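Local coordinates for protein 1-deoxy-D-xylulose 5-phosphate reductoisomerase (Zymomonas mobilis, PDB 1R0K) that catalyses the NADPH-dependent rearrangement and reduction of 1-deoxy-D-xylulose 5-phosphate to 2-C-methyl-D-erythritol 4-phosphate, a step of isoprenoid biosynthesis that requires a divalent metal ion, at residues 42-53 / 67-77; 238-246 / 292-302. All coordinates share one frame; numbering follows the deposited sequence.

Interaction 1. Residues 42-53 / 67-77; sequences VKDLADAAKRTN and DLKEALAGSSV
A46 and A71 bring helix 42-51 and the C-terminal turns of helix 65-72 together through their methyl groups, A46 CB lying 3.5 Å from A71 CB. With such small residues at the meeting point, the short axes approach to 9.4 Å while running in roughly the same direction, at a signed crossing angle of -36°. Apolar contacts continue to both ends. V42 holds CG1 anti to its own nitrogen (chi1 179°), which lays this methyl against the backbone of the facing helix, 3.4 Å from L68 CA, a tight fit. L68 CD1 in turn packs between V42 CG1 and L45 CD2. Farther along, L72 CD2 rests on A46 CB and on K50 CG, and V77, already beyond the second helix, sets CG1 against A49 CB at 3.8 Å.

The polar link across the contact comes from K50, at the solvent-facing side. Its chain runs over L72, bends at chi3 (-70°) and carries NZ to A71 O, to which it donates a hydrogen bond of 3.3 Å. Internal to 67-77 is a type II beta turn, L72-S75, in which S75 OG donates to L72 O in the carbonyl plane, on a lone pair, and S75 N uses the same oxygen. Helix 42-51 ends in a Schellman motif at N53.

Both helices pack on strand 56-59, V42 and L68 meeting at I59; A49 touches A57, as does V77 from the loop. Neighbouring helices covering a parallel sheet in this way are characteristic of the Rossmann-type NADPH-binding domain; L45 also approaches T13, a predicted NADPH-binding residue.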
loop_
_atom_site.group_PDB
_atom_site.type_symbol
_atom_site.label_atom_id
_atom_site.label_comp_id
_atom_site.label_asym_id
_atom_site.label_seq_id
_atom_site.Cartn_x
_atom_site.Cartn_y
_atom_site.Cartn_z
ATOM N N VAL B 42 -15.556 22.788 -28.772
ATOM C CA VAL B 42 -16.990 22.588 -28.917
ATOM C C VAL B 42 -17.324 21.210 -29.489
ATOM O O VAL B 42 -18.215 20.519 -28.990
ATOM C CB VAL B 42 -17.598 23.669 -29.842
ATOM C CG1 VAL B 42 -19.085 23.436 -30.013
ATOM C CG2 VAL B 42 -17.334 25.049 -29.265
ATOM N N LYS B 43 -16.608 20.816 -30.536
ATOM C CA LYS B 43 -16.842 19.530 -31.186
ATOM C C LYS B 43 -16.821 18.369 -30.200
ATOM O O LYS B 43 -17.780 17.602 -30.098
ATOM C CB LYS B 43 -15.789 19.293 -32.276
ATOM C CG LYS B 43 -15.891 17.930 -32.954
ATOM C CD LYS B 43 -17.257 17.716 -33.593
ATOM C CE LYS B 43 -17.357 16.343 -34.246
ATOM N NZ LYS B 43 -16.334 16.144 -35.311
ATOM N N ASP B 44 -15.712 18.245 -29.484
ATOM C CA ASP B 44 -15.543 17.185 -28.507
ATOM C C ASP B 44 -16.606 17.276 -27.414
ATOM O O ASP B 44 -17.211 16.268 -27.047
ATOM C CB ASP B 44 -14.139 17.275 -27.910
ATOM C CG ASP B 44 -13.876 16.217 -26.861
ATOM O OD1 ASP B 44 -14.682 15.267 -26.735
ATOM O OD2 ASP B 44 -12.847 16.336 -26.165
ATOM N N LEU B 45 -16.843 18.484 -26.906
ATOM C CA LEU B 45 -17.840 18.683 -25.861
ATOM C C LEU B 45 -19.212 18.188 -26.297
ATOM O O LEU B 45 -19.838 17.387 -25.607
ATOM C CB LEU B 45 -17.946 20.164 -25.487
ATOM C CG LEU B 45 -19.015 20.506 -24.437
ATOM C CD1 LEU B 45 -18.707 19.789 -23.117
ATOM C CD2 LEU B 45 -19.063 22.018 -24.228
ATOM N N ALA B 46 -19.670 18.676 -27.447
ATOM C CA ALA B 46 -20.977 18.317 -27.984
ATOM C C ALA B 46 -21.161 16.820 -28.197
ATOM O O ALA B 46 -22.184 16.258 -27.809
ATOM C CB ALA B 46 -21.222 19.063 -29.292
ATOM N N ASP B 47 -20.180 16.177 -28.820
ATOM C CA ASP B 47 -20.274 14.743 -29.060
ATOM C C ASP B 47 -20.421 13.980 -27.752
ATOM O O ASP B 47 -21.289 13.120 -27.624
ATOM C CB ASP B 47 -19.049 14.243 -29.818
ATOM C CG ASP B 47 -19.069 14.651 -31.274
ATOM O OD1 ASP B 47 -20.151 14.550 -31.899
ATOM O OD2 ASP B 47 -18.006 15.062 -31.792
ATOM N N ALA B 48 -19.575 14.304 -26.779
ATOM C CA ALA B 48 -19.624 13.651 -25.473
ATOM C C ALA B 48 -20.978 13.875 -24.808
ATOM O O ALA B 48 -21.572 12.950 -24.249
ATOM C CB ALA B 48 -18.515 14.188 -24.579
ATOM N N ALA B 49 -21.463 15.111 -24.871
ATOM C CA ALA B 49 -22.744 15.458 -24.271
ATOM C C ALA B 49 -23.878 14.644 -24.886
ATOM O O ALA B 49 -24.727 14.102 -24.174
ATOM C CB ALA B 49 -23.011 16.949 -24.451
ATOM N N LYS B 50 -23.890 14.560 -26.212
ATOM C CA LYS B 50 -24.930 13.815 -26.907
ATOM C C LYS B 50 -24.840 12.317 -26.633
ATOM O O LYS B 50 -25.860 11.653 -26.467
ATOM C CB LYS B 50 -24.858 14.093 -28.414
ATOM C CG LYS B 50 -25.263 15.517 -28.772
ATOM C CD LYS B 50 -25.345 15.741 -30.270
ATOM C CE LYS B 50 -23.981 15.727 -30.919
ATOM N NZ LYS B 50 -24.105 16.028 -32.370
ATOM N N ARG B 51 -23.622 11.789 -26.579
ATOM C CA ARG B 51 -23.425 10.368 -26.313
ATOM C C ARG B 51 -23.979 9.987 -24.948
ATOM O O ARG B 51 -24.735 9.023 -24.820
ATOM C CB ARG B 51 -21.944 10.005 -26.327
ATOM C CG ARG B 51 -21.251 10.141 -27.651
ATOM C CD ARG B 51 -19.983 9.312 -27.636
ATOM N NE ARG B 51 -19.097 9.661 -26.529
ATOM C CZ ARG B 51 -18.225 10.664 -26.561
ATOM N NH1 ARG B 51 -17.456 10.913 -25.507
ATOM N NH2 ARG B 51 -18.112 11.412 -27.652
ATOM N N THR B 52 -23.585 10.749 -23.930
ATOM C CA THR B 52 -24.008 10.492 -22.557
ATOM C C THR B 52 -25.377 11.056 -22.214
ATOM O O THR B 52 -25.821 10.958 -21.070
ATOM C CB THR B 52 -22.994 11.065 -21.560
ATOM O OG1 THR B 52 -22.943 12.491 -21.699
ATOM C CG2 THR B 52 -21.608 10.481 -21.825
ATOM N N ASN B 53 -26.044 11.645 -23.201
ATOM C CA ASN B 53 -27.367 12.215 -22.981
ATOM C C ASN B 53 -27.294 13.189 -21.806
ATOM O O ASN B 53 -28.164 13.197 -20.933
ATOM C CB ASN B 53 -28.368 11.098 -22.671
ATOM C CG ASN B 53 -29.804 11.584 -22.657
ATOM O OD1 ASN B 53 -30.698 10.891 -22.171
ATOM N ND2 ASN B 53 -30.035 12.775 -23.198
ATOM N N ASP B 67 -21.585 28.108 -31.860
ATOM C CA ASP B 67 -21.124 26.834 -32.392
ATOM C C ASP B 67 -21.674 25.683 -31.559
ATOM O O ASP B 67 -22.105 24.665 -32.101
ATOM C CB ASP B 67 -19.592 26.774 -32.415
ATOM C CG ASP B 67 -18.979 27.839 -33.310
ATOM O OD1 ASP B 67 -19.650 28.272 -34.270
ATOM O OD2 ASP B 67 -17.818 28.233 -33.063
ATOM N N LEU B 68 -21.676 25.851 -30.241
ATOM C CA LEU B 68 -22.178 24.809 -29.353
ATOM C C LEU B 68 -23.665 24.537 -29.571
ATOM O O LEU B 68 -24.076 23.385 -29.711
ATOM C CB LEU B 68 -21.933 25.184 -27.884
ATOM C CG LEU B 68 -22.383 24.150 -26.842
ATOM C CD1 LEU B 68 -21.754 22.795 -27.157
ATOM C CD2 LEU B 68 -21.989 24.609 -25.445
ATOM N N LYS B 69 -24.471 25.594 -29.602
ATOM C CA LYS B 69 -25.907 25.431 -29.798
ATOM C C LYS B 69 -26.213 24.683 -31.094
ATOM O O LYS B 69 -27.090 23.821 -31.132
ATOM C CB LYS B 69 -26.604 26.793 -29.817
ATOM C CG LYS B 69 -28.112 26.693 -29.994
ATOM C CD LYS B 69 -28.761 28.066 -30.087
ATOM C CE LYS B 69 -30.262 27.943 -30.314
ATOM N NZ LYS B 69 -30.911 29.268 -30.492
ATOM N N GLU B 70 -25.484 25.021 -32.153
ATOM C CA GLU B 70 -25.675 24.383 -33.450
ATOM C C GLU B 70 -25.328 22.905 -33.384
ATOM O O GLU B 70 -26.045 22.066 -33.925
ATOM C CB GLU B 70 -24.806 25.068 -34.506
ATOM C CG GLU B 70 -25.219 26.497 -34.814
ATOM C CD GLU B 70 -24.316 27.159 -35.840
ATOM O OE1 GLU B 70 -24.142 26.585 -36.939
ATOM O OE2 GLU B 70 -23.784 28.254 -35.550
ATOM N N ALA B 71 -24.224 22.594 -32.715
ATOM C CA ALA B 71 -23.775 21.215 -32.576
ATOM C C ALA B 71 -24.789 20.365 -31.821
ATOM O O ALA B 71 -24.908 19.167 -32.067
ATOM C CB ALA B 71 -22.435 21.178 -31.859
ATOM N N LEU B 72 -25.521 20.990 -30.905
ATOM C CA LEU B 72 -26.510 20.281 -30.102
ATOM C C LEU B 72 -27.918 20.327 -30.684
ATOM O O LEU B 72 -28.842 19.726 -30.136
ATOM C CB LEU B 72 -26.528 20.850 -28.680
ATOM C CG LEU B 72 -25.215 20.737 -27.900
ATOM C CD1 LEU B 72 -25.381 21.354 -26.518
ATOM C CD2 LEU B 72 -24.813 19.273 -27.785
ATOM N N ALA B 73 -28.083 21.037 -31.793
ATOM C CA ALA B 73 -29.393 21.136 -32.424
ATOM C C ALA B 73 -29.943 19.741 -32.715
ATOM O O ALA B 73 -29.236 18.887 -33.254
ATOM C CB ALA B 73 -29.289 21.939 -33.713
ATOM N N GLY B 74 -31.199 19.511 -32.343
ATOM C CA GLY B 74 -31.815 18.219 -32.583
ATOM C C GLY B 74 -31.779 17.294 -31.383
ATOM O O GLY B 74 -32.517 16.309 -31.327
ATOM N N SER B 75 -30.918 17.607 -30.418
ATOM C CA SER B 75 -30.790 16.794 -29.215
ATOM C C SER B 75 -31.558 17.419 -28.058
ATOM O O SER B 75 -32.280 18.402 -28.233
ATOM C CB SER B 75 -29.316 16.652 -28.822
ATOM O OG SER B 75 -28.790 17.889 -28.369
ATOM N N SER B 76 -31.394 16.839 -26.876
ATOM C CA SER B 76 -32.061 17.330 -25.681
ATOM C C SER B 76 -31.042 17.904 -24.703
ATOM O O SER B 76 -31.344 18.133 -23.533
ATOM C CB SER B 76 -32.851 16.197 -25.023
ATOM O OG SER B 76 -32.060 15.026 -24.920
ATOM N N VAL B 77 -29.830 18.136 -25.197
ATOM C CA VAL B 77 -28.758 18.685 -24.379
ATOM C C VAL B 77 -28.835 20.209 -24.333
ATOM O O VAL B 77 -28.827 20.869 -25.373
ATOM C CB VAL B 77 -27.373 18.298 -24.933
ATOM C CG1 VAL B 77 -26.281 18.869 -24.038
ATOM C CG2 VAL B 77 -27.251 16.786 -25.029
#

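Interaction 2. Residues 238-246 / 292-302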
loop_
_atom_site.group_PDB
_atom_site.type_symbol
_atom_site.label_atom_id
_atom_site.label_comp_id
_atom_site.label_asym_id
_atom_site.label_seq_id
_atom_site.Cartn_x
_atom_site.Cartn_y
_atom_site.Cartn_z
ATOM N N ILE B 238 10.510 13.978 -0.027
ATOM C CA ILE B 238 10.441 13.815 -1.467
ATOM C C ILE B 238 11.512 12.780 -1.770
ATOM O O ILE B 238 12.642 12.889 -1.291
ATOM C CB ILE B 238 10.745 15.129 -2.212
ATOM C CG1 ILE B 238 9.667 16.165 -1.880
ATOM C CG2 ILE B 238 10.811 14.876 -3.724
ATOM C CD1 ILE B 238 9.934 17.532 -2.486
ATOM N N LEU B 239 11.144 11.753 -2.524
ATOM C CA LEU B 239 12.082 10.697 -2.874
ATOM C C LEU B 239 12.150 10.561 -4.386
ATOM O O LEU B 239 11.134 10.303 -5.034
ATOM C CB LEU B 239 11.641 9.364 -2.243
ATOM C CG LEU B 239 12.443 8.100 -2.592
ATOM C CD1 LEU B 239 13.862 8.205 -2.053
ATOM C CD2 LEU B 239 11.752 6.872 -2.011
ATOM N N VAL B 240 13.341 10.748 -4.951
ATOM C CA VAL B 240 13.504 10.621 -6.393
ATOM C C VAL B 240 13.489 9.136 -6.743
ATOM O O VAL B 240 14.217 8.334 -6.162
ATOM C CB VAL B 240 14.815 11.280 -6.878
ATOM C CG1 VAL B 240 15.017 11.012 -8.363
ATOM C CG2 VAL B 240 14.752 12.794 -6.624
ATOM N N HIS B 241 12.630 8.791 -7.692
ATOM C CA HIS B 241 12.426 7.419 -8.142
ATOM C C HIS B 241 12.150 7.540 -9.643
ATOM O O HIS B 241 11.017 7.747 -10.066
ATOM C CB HIS B 241 11.227 6.847 -7.357
ATOM C CG HIS B 241 10.666 5.578 -7.914
ATOM N ND1 HIS B 241 11.450 4.492 -8.241
ATOM C CD2 HIS B 241 9.390 5.218 -8.186
ATOM C CE1 HIS B 241 10.678 3.518 -8.693
ATOM N NE2 HIS B 241 9.424 3.933 -8.670
ATOM N N PRO B 242 13.204 7.415 -10.470
ATOM C CA PRO B 242 13.104 7.525 -11.931
ATOM C C PRO B 242 11.949 6.799 -12.624
ATOM O O PRO B 242 11.224 7.402 -13.414
ATOM C CB PRO B 242 14.467 7.030 -12.407
ATOM C CG PRO B 242 15.383 7.451 -11.285
ATOM C CD PRO B 242 14.573 7.041 -10.069
ATOM N N GLN B 243 11.777 5.513 -12.333
ATOM C CA GLN B 243 10.722 4.722 -12.972
ATOM C C GLN B 243 9.304 5.233 -12.730
ATOM O O GLN B 243 8.403 4.981 -13.529
ATOM C CB GLN B 243 10.804 3.261 -12.519
ATOM C CG GLN B 243 12.065 2.507 -12.948
ATOM C CD GLN B 243 13.303 2.941 -12.189
ATOM O OE1 GLN B 243 13.218 3.430 -11.064
ATOM N NE2 GLN B 243 14.464 2.738 -12.792
ATOM N N SER B 244 9.101 5.935 -11.619
ATOM C CA SER B 244 7.781 6.465 -11.287
ATOM C C SER B 244 6.694 5.394 -11.273
ATOM O O SER B 244 5.561 5.653 -11.692
ATOM C CB SER B 244 7.380 7.572 -12.275
ATOM O OG SER B 244 8.256 8.681 -12.184
ATOM N N VAL B 245 7.029 4.192 -10.810
ATOM C CA VAL B 245 6.035 3.122 -10.739
ATOM C C VAL B 245 5.425 3.147 -9.347
ATOM O O VAL B 245 4.238 2.869 -9.177
ATOM C CB VAL B 245 6.643 1.733 -11.052
ATOM C CG1 VAL B 245 6.798 1.582 -12.560
ATOM C CG2 VAL B 245 7.986 1.572 -10.373
ATOM N N ILE B 246 6.239 3.471 -8.347
ATOM C CA ILE B 246 5.708 3.626 -6.996
ATOM C C ILE B 246 5.265 5.084 -7.067
ATOM O O ILE B 246 6.089 5.991 -7.247
ATOM C CB ILE B 246 6.786 3.445 -5.905
ATOM C CG1 ILE B 246 7.221 1.976 -5.861
ATOM C CG2 ILE B 246 6.237 3.894 -4.551
ATOM C CD1 ILE B 246 8.215 1.643 -4.766
ATOM N N LEU B 292 9.614 -4.872 -15.785
ATOM C CA LEU B 292 10.196 -3.703 -15.139
ATOM C C LEU B 292 11.617 -4.037 -14.697
ATOM O O LEU B 292 12.563 -3.291 -14.967
ATOM C CB LEU B 292 9.353 -3.326 -13.922
ATOM C CG LEU B 292 9.949 -2.318 -12.943
ATOM C CD1 LEU B 292 10.266 -1.013 -13.663
ATOM C CD2 LEU B 292 8.966 -2.091 -11.811
ATOM N N ARG B 293 11.737 -5.160 -13.996
ATOM C CA ARG B 293 13.009 -5.671 -13.505
ATOM C C ARG B 293 13.697 -4.887 -12.392
ATOM O O ARG B 293 14.177 -5.480 -11.424
ATOM C CB ARG B 293 13.983 -5.834 -14.677
ATOM C CG ARG B 293 15.406 -6.137 -14.269
ATOM C CD ARG B 293 16.320 -6.217 -15.485
ATOM N NE ARG B 293 17.729 -6.328 -15.107
ATOM C CZ ARG B 293 18.402 -5.398 -14.431
ATOM N NH1 ARG B 293 17.798 -4.280 -14.051
ATOM N NH2 ARG B 293 19.683 -5.585 -14.136
ATOM N N GLN B 294 13.738 -3.564 -12.501
ATOM C CA GLN B 294 14.446 -2.785 -11.495
ATOM C C GLN B 294 13.843 -1.416 -11.174
ATOM O O GLN B 294 13.340 -0.720 -12.055
ATOM C CB GLN B 294 15.897 -2.628 -11.969
ATOM C CG GLN B 294 16.896 -2.159 -10.933
ATOM C CD GLN B 294 18.328 -2.286 -11.437
ATOM O OE1 GLN B 294 18.748 -1.564 -12.339
ATOM N NE2 GLN B 294 19.075 -3.222 -10.865
ATOM N N MET B 295 13.893 -1.052 -9.894
ATOM C CA MET B 295 13.404 0.238 -9.405
ATOM C C MET B 295 14.585 0.956 -8.756
ATOM O O MET B 295 15.353 0.340 -8.023
ATOM C CB MET B 295 12.302 0.050 -8.352
ATOM C CG MET B 295 10.911 -0.208 -8.901
ATOM S SD MET B 295 9.742 -0.465 -7.560
ATOM C CE MET B 295 8.460 -1.432 -8.384
ATOM N N ASP B 296 14.733 2.248 -9.031
ATOM C CA ASP B 296 15.819 3.033 -8.454
ATOM C C ASP B 296 15.304 4.126 -7.527
ATOM O O ASP B 296 14.224 4.671 -7.742
ATOM C CB ASP B 296 16.649 3.680 -9.562
ATOM C CG ASP B 296 17.354 2.664 -10.417
ATOM O OD1 ASP B 296 18.196 1.926 -9.862
ATOM O OD2 ASP B 296 17.062 2.602 -11.632
ATOM N N PHE B 297 16.092 4.448 -6.506
ATOM C CA PHE B 297 15.727 5.491 -5.552
ATOM C C PHE B 297 16.962 6.294 -5.151
ATOM O O PHE B 297 18.044 5.739 -4.990
ATOM C CB PHE B 297 15.094 4.884 -4.291
ATOM C CG PHE B 297 13.944 3.970 -4.570
ATOM C CD1 PHE B 297 14.161 2.615 -4.800
ATOM C CD2 PHE B 297 12.644 4.466 -4.627
ATOM C CE1 PHE B 297 13.096 1.763 -5.085
ATOM C CE2 PHE B 297 11.572 3.626 -4.912
ATOM C CZ PHE B 297 11.797 2.270 -5.140
ATOM N N GLU B 298 16.792 7.602 -4.992
ATOM C CA GLU B 298 17.894 8.475 -4.601
ATOM C C GLU B 298 17.329 9.714 -3.918
ATOM O O GLU B 298 16.148 10.035 -4.065
ATOM C CB GLU B 298 18.722 8.879 -5.830
ATOM C CG GLU B 298 17.985 9.777 -6.811
ATOM C CD GLU B 298 18.808 10.105 -8.044
ATOM O OE1 GLU B 298 19.003 9.214 -8.894
ATOM O OE2 GLU B 298 19.266 11.258 -8.166
ATOM N N ALA B 299 18.173 10.411 -3.168
ATOM C CA ALA B 299 17.731 11.604 -2.462
ATOM C C ALA B 299 17.554 12.775 -3.415
ATOM O O ALA B 299 18.251 12.889 -4.420
ATOM C CB ALA B 299 18.739 11.974 -1.372
ATOM N N PRO B 300 16.592 13.653 -3.124
ATOM C CA PRO B 300 16.407 14.796 -4.015
ATOM C C PRO B 300 17.579 15.747 -3.760
ATOM O O PRO B 300 18.213 15.688 -2.704
ATOM C CB PRO B 300 15.069 15.365 -3.556
ATOM C CG PRO B 300 15.082 15.078 -2.083
ATOM C CD PRO B 300 15.596 13.658 -2.035
ATOM N N ASP B 301 17.881 16.609 -4.720
ATOM C CA ASP B 301 18.980 17.548 -4.551
ATOM C C ASP B 301 18.409 18.954 -4.429
ATOM O O ASP B 301 18.094 19.591 -5.430
ATOM C CB ASP B 301 19.929 17.474 -5.749
ATOM C CG ASP B 301 21.212 18.251 -5.521
ATOM O OD1 ASP B 301 21.159 19.310 -4.868
ATOM O OD2 ASP B 301 22.270 17.806 -6.006
ATOM N N TYR B 302 18.274 19.434 -3.197
ATOM C CA TYR B 302 17.723 20.763 -2.954
ATOM C C TYR B 302 18.614 21.884 -3.484
ATOM O O TYR B 302 18.140 22.989 -3.754
ATOM C CB TYR B 302 17.453 20.941 -1.458
ATOM C CG TYR B 302 16.240 20.158 -0.999
ATOM C CD1 TYR B 302 14.959 20.700 -1.101
ATOM C CD2 TYR B 302 16.363 18.850 -0.524
ATOM C CE1 TYR B 302 13.828 19.961 -0.743
ATOM C CE2 TYR B 302 15.236 18.098 -0.165
ATOM C CZ TYR B 302 13.974 18.663 -0.278
ATOM O OH TYR B 302 12.854 17.939 0.070
HETATM O O HOH W 1 12.563 15.616 1.199
HETATM O O HOH W 2 14.328 0.169 -14.707
#
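D296 O is gripped by H241 from two atoms: ND1 donates a nearly straight hydrogen bond of 2.8 Å, lying in the imidazole plane, and H241 CA makes a CA-H...O contact with the same oxygen. The other ring nitrogen, NE2, accepts from I246 N at 3.2 Å, so bonds at both nitrogens fix the rotation of the ring. F297 lies alongside, its plane only 10° from that of H241; the rings are slid apart and CE2 sits over one imidazole face near the rim, while S244 N lies over the opposite face.

Q243 answers D296 with both ends of its amide. OE1 accepts from D296 N at 2.8 Å, the donor standing above the carbonyl plane, and NE2 donates a hydrogen bond, also of 2.8 Å, to D296 OD2 on its anti side, tilted out of the carboxylate plane. The bend at chi2 (72°) turns the amide toward the backbone edge of D296. A water accepts from NE2 and donates to Q294 O. A leucine in place of Q243 would probably leave D296 N and OD2 without these mates and break the water bridge to Q294 O.

Backbone pairing is brief: V240 and E298 form one antiparallel hydrogen-bonded pair, E298 N to V240 O at 2.9 Å with a weak return bond. Apolar groups fill in around it, V240 CG2 on P300 and V245 CG2 against M295 CE at 3.6 Å. At the far end a water joins I238 N to Y302 OH.

Strand 236-240 pairs with 168-175 along one edge, and its V240 bridges to E298 on the other. I238 and Y302 both pack on helix 307-317, and strand 294-296 pairs antiparallel with its counterpart in the second subunit, continuing the sheet across the dimer interface.

How the interactions relate
The two contacts lie on opposite sides of the chain's centre, about 44 Å apart between centres, and share no element. Interaction 1 joins two helices of the NADPH-binding domain, touches no other subunit, and combines a buried apolar side facing the sheet with an exposed margin; its chemistry is mostly methyl against methyl, with a lysine at the edge. Interaction 2 lies at the edge of the mixed sheet and at the dimer interface, and combines a single backbone bridge, histidine and glutamine side chains bonded to main chain and to a carboxylate, and apolar and aromatic packing. Both are partly buried. The former lies beside the predicted cofactor site, the latter near predicted substrate-binding residues and in contact with the second subunit.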